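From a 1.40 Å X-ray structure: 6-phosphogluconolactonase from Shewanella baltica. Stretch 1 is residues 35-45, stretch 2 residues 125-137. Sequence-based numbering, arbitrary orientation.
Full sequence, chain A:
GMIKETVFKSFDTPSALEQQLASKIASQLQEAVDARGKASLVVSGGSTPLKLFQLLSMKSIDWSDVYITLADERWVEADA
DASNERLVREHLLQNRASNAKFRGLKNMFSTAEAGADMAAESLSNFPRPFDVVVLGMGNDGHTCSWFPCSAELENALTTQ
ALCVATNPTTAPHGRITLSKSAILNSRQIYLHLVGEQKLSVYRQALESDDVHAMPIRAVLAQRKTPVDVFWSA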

# COMPACT_ATOMS: atom_id res chain seq x y z
N ALA A 35 2.26 20.24 -9.58
CA ALA A 35 0.92 20.79 -9.57
C ALA A 35 0.54 21.40 -8.27
O ALA A 35 -0.13 22.43 -8.27
CB ALA A 35 -0.12 19.67 -9.95
N ARG A 36 0.91 20.78 -7.17
CA ARG A 36 0.39 21.11 -5.83
C ARG A 36 1.40 21.53 -4.80
O ARG A 36 1.02 21.95 -3.69
CB ARG A 36 -0.46 19.95 -5.31
CG ARG A 36 -1.79 19.82 -6.04
CD ARG A 36 -2.60 18.55 -5.65
NE ARG A 36 -1.98 17.34 -6.18
CZ ARG A 36 -2.09 16.90 -7.42
NH1 ARG A 36 -2.80 17.59 -8.33
NH2 ARG A 36 -1.45 15.80 -7.80
N GLY A 37 2.68 21.41 -5.12
CA GLY A 37 3.74 21.73 -4.21
C GLY A 37 4.23 20.64 -3.30
O GLY A 37 5.34 20.71 -2.84
N LYS A 38 3.36 19.67 -2.96
CA LYS A 38 3.73 18.54 -2.13
C LYS A 38 2.94 17.35 -2.70
O LYS A 38 1.83 17.54 -3.23
CB LYS A 38 3.33 18.73 -0.68
CG LYS A 38 4.08 19.86 0.09
CD LYS A 38 5.57 19.47 0.33
CE LYS A 38 6.41 20.49 1.10
NZ LYS A 38 6.78 21.54 0.20
N ALA A 39 3.51 16.17 -2.58
CA ALA A 39 2.89 14.97 -3.07
C ALA A 39 2.84 13.97 -1.93
O ALA A 39 3.46 14.16 -0.90
CB ALA A 39 3.67 14.40 -4.24
N SER A 40 2.01 12.93 -2.10
CA SER A 40 1.91 11.86 -1.11
C SER A 40 1.94 10.49 -1.77
O SER A 40 1.37 10.26 -2.85
CB SER A 40 0.68 12.00 -0.22
OG SER A 40 -0.49 12.02 -0.98
N LEU A 41 2.70 9.60 -1.13
CA LEU A 41 2.93 8.22 -1.53
C LEU A 41 2.60 7.27 -0.36
O LEU A 41 3.06 7.48 0.77
CB LEU A 41 4.37 8.06 -1.87
CG LEU A 41 4.89 6.67 -2.18
CD1 LEU A 41 4.24 6.07 -3.45
CD2 LEU A 41 6.49 6.63 -2.28
N VAL A 42 1.83 6.23 -0.64
CA VAL A 42 1.56 5.16 0.32
C VAL A 42 2.22 3.93 -0.25
O VAL A 42 2.05 3.58 -1.42
CB VAL A 42 0.07 4.90 0.47
CG1 VAL A 42 -0.19 3.67 1.38
CG2 VAL A 42 -0.67 6.22 1.00
N VAL A 43 3.03 3.25 0.56
CA VAL A 43 3.64 2.01 0.16
C VAL A 43 3.26 0.84 1.09
O VAL A 43 2.92 1.06 2.27
CB VAL A 43 5.16 2.10 0.08
CG1 VAL A 43 5.56 3.16 -1.02
CG2 VAL A 43 5.83 2.49 1.46
N SER A 44 3.39 -0.37 0.56
CA SER A 44 3.15 -1.59 1.30
C SER A 44 4.45 -2.34 1.59
O SER A 44 5.49 -2.08 0.97
CB SER A 44 2.16 -2.48 0.53
OG SER A 44 0.92 -1.81 0.31
N GLY A 45 4.37 -3.25 2.55
CA GLY A 45 5.53 -3.99 3.06
C GLY A 45 5.73 -5.33 2.44
O GLY A 45 5.31 -5.61 1.30
N ASN A 125 -2.56 15.85 8.23
CA ASN A 125 -1.72 16.71 7.39
C ASN A 125 -1.14 16.22 6.04
O ASN A 125 -0.57 17.02 5.30
CB ASN A 125 -0.49 17.09 8.21
N PHE A 126 -1.20 14.92 5.72
CA PHE A 126 -0.70 14.45 4.42
C PHE A 126 -1.59 15.00 3.34
O PHE A 126 -2.81 15.04 3.55
CB PHE A 126 -0.79 12.92 4.28
CG PHE A 126 0.40 12.18 4.74
CD1 PHE A 126 1.04 12.54 5.90
CD2 PHE A 126 0.99 11.24 3.93
CE1 PHE A 126 2.15 11.86 6.32
CE2 PHE A 126 2.10 10.55 4.36
CZ PHE A 126 2.69 10.88 5.52
N PRO A 127 -1.01 15.33 2.17
CA PRO A 127 -1.80 15.65 1.00
C PRO A 127 -2.74 14.49 0.65
O PRO A 127 -2.29 13.34 0.52
CB PRO A 127 -0.76 15.84 -0.11
CG PRO A 127 0.47 16.19 0.59
CD PRO A 127 0.44 15.49 1.90
N ARG A 128 -4.02 14.82 0.55
CA ARG A 128 -5.04 13.88 0.14
C ARG A 128 -5.94 14.59 -0.88
O ARG A 128 -6.20 15.79 -0.74
CB ARG A 128 -5.81 13.36 1.36
CG ARG A 128 -4.95 12.53 2.33
CD ARG A 128 -5.71 11.95 3.49
NE ARG A 128 -5.98 12.99 4.48
CZ ARG A 128 -7.18 13.51 4.72
NH1 ARG A 128 -8.26 13.07 4.08
NH2 ARG A 128 -7.31 14.47 5.64
N PRO A 129 -6.36 13.92 -1.94
CA PRO A 129 -6.11 12.50 -2.18
C PRO A 129 -4.65 12.10 -2.30
O PRO A 129 -3.83 12.88 -2.77
CB PRO A 129 -6.81 12.20 -3.49
CG PRO A 129 -7.05 13.47 -4.09
CD PRO A 129 -7.15 14.49 -3.04
N PHE A 130 -4.33 10.87 -1.92
CA PHE A 130 -3.00 10.37 -2.09
C PHE A 130 -2.65 10.36 -3.57
O PHE A 130 -3.45 9.91 -4.39
CB PHE A 130 -2.83 8.97 -1.53
CG PHE A 130 -3.11 8.81 -0.05
CD1 PHE A 130 -2.41 9.53 0.90
CD2 PHE A 130 -3.99 7.87 0.37
CE1 PHE A 130 -2.67 9.35 2.26
CE2 PHE A 130 -4.24 7.68 1.75
CZ PHE A 130 -3.55 8.42 2.66
N ASP A 131 -1.44 10.78 -3.93
CA ASP A 131 -1.10 10.80 -5.35
C ASP A 131 -0.83 9.41 -5.91
O ASP A 131 -1.27 9.08 -7.03
CB ASP A 131 0.08 11.70 -5.59
CG ASP A 131 -0.26 13.15 -5.23
OD1 ASP A 131 -1.21 13.70 -5.86
OD2 ASP A 131 0.29 13.69 -4.25
N VAL A 132 -0.12 8.59 -5.14
CA VAL A 132 0.23 7.22 -5.58
C VAL A 132 0.11 6.27 -4.37
O VAL A 132 0.62 6.58 -3.28
CB VAL A 132 1.65 7.15 -6.11
CG1 VAL A 132 1.99 5.69 -6.48
CG2 VAL A 132 1.84 8.03 -7.35
N VAL A 133 -0.60 5.17 -4.56
CA VAL A 133 -0.69 4.09 -3.57
C VAL A 133 -0.17 2.84 -4.19
O VAL A 133 -0.62 2.44 -5.28
CB VAL A 133 -2.14 3.88 -3.15
CG1 VAL A 133 -2.32 2.66 -2.21
CG2 VAL A 133 -2.70 5.14 -2.48
N VAL A 134 0.75 2.16 -3.52
CA VAL A 134 1.35 0.90 -3.99
C VAL A 134 0.91 -0.19 -3.03
O VAL A 134 1.19 -0.13 -1.83
CB VAL A 134 2.87 0.96 -4.06
CG1 VAL A 134 3.39 -0.35 -4.75
CG2 VAL A 134 3.35 2.23 -4.80
N LEU A 135 0.14 -1.14 -3.56
CA LEU A 135 -0.42 -2.25 -2.84
C LEU A 135 0.24 -3.62 -3.16
O LEU A 135 0.79 -3.80 -4.27
CB LEU A 135 -1.95 -2.34 -3.08
CG LEU A 135 -2.78 -1.12 -2.68
CD1 LEU A 135 -4.28 -1.49 -3.01
CD2 LEU A 135 -2.61 -0.88 -1.16
N GLY A 136 0.07 -4.56 -2.25
CA GLY A 136 0.32 -5.96 -2.51
C GLY A 136 -0.95 -6.74 -2.28
O GLY A 136 -2.00 -6.20 -1.91
N MSE A 137 -0.85 -8.03 -2.52
CA MSE A 137 -1.99 -8.93 -2.30
C MSE A 137 -1.44 -10.23 -1.75
O MSE A 137 -0.50 -10.80 -2.28
CB MSE A 137 -2.70 -9.17 -3.60
CG MSE A 137 -3.93 -10.11 -3.56
SE MSE A 137 -4.55 -10.72 -5.23
CE MSE A 137 -3.09 -11.85 -5.55
O HOH W 1 -0.50 16.24 -4.03
O HOH W 2 -1.02 -3.89 0.51

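What joins the two backbones? Strand 39-43 lies beside the strand that runs through Val132, Val133 and Val134 in parallel, their directions only 6° apart, and the hydrogen bonds follow the usual parallel ladder. Val132 N donates to Ser40 O at 3.2 Å, Val42 N to Val132 O at 2.9 Å, and Val134 N to Val42 O at 2.8 Å. Val42 turns both its NH and its carbonyl to the neighbouring strand, the NH to Val132 and the carbonyl to Val134, while Leu41 and Val133 bring CA hydrogens to two of the same carbonyls: Leu41 CA lies 3.3 Å from Val132 O, and Val133 CA 3.5 Å from Val42 O.

How do the serines continue the ladder beyond its main-chain rungs? Both point toward the other stretch and are small enough to bring a hydroxyl right up to its backbone. With chi1 in p, Ser40 OG donates to Pro127 O at 2.7 Å and accepts a weak bond from Asp131 N at 3.3 Å, tying down the loop that leads into the second strand. Ser44, with chi1 in m, sends OG to Val134 O at 2.7 Å; its own N, 3.3 Å from Val134 O, is badly angled for that role. Water 2 then donates to Ser44 OG at 2.9 Å and accepts from Gly136 N at 3.0 Å, bridging Ser44 and Gly136 across the two stretches.

What does the charge of Asp131 accomplish? Its buried carboxylate points toward the first stretch and engages it with both oxygens. OD2 accepts from Ser40 N at 2.9 Å, capturing a backbone NH just before the ladder begins, and OD1 forms a salt bridge with Arg36 NH2 at 2.9 Å. The long arginine side chain lets an exposed residue at the end of a helix reach this acid, meeting it near the plane of the guanidinium. Water 1 reinforces the cluster: it accepts from Arg36 NE at 2.8 Å and donates to Lys38 O at 2.8 Å and to Asp131 OD2 at 2.7 Å.

Which apolar contacts fill the two faces of the sheet? Leu41 and Val132 share one face, with Leu41 CD1 3.8 Å from Val132 CG1; the leucine is long enough for CD1 also to come within 4.2 Å of Val134 CG2. Val42 and Val133 share the other, where Val42 CB is 4.1 Å from Val133 CG2. There Val42 CG2 also sits over the Phe130 ring, 3.6 Å from its centroid and nearly on the ring normal, a CH-pi contact. These branched aliphatic residues are all buried, and having no polar group in their side chains, they lose no hydrogen bond by packing here.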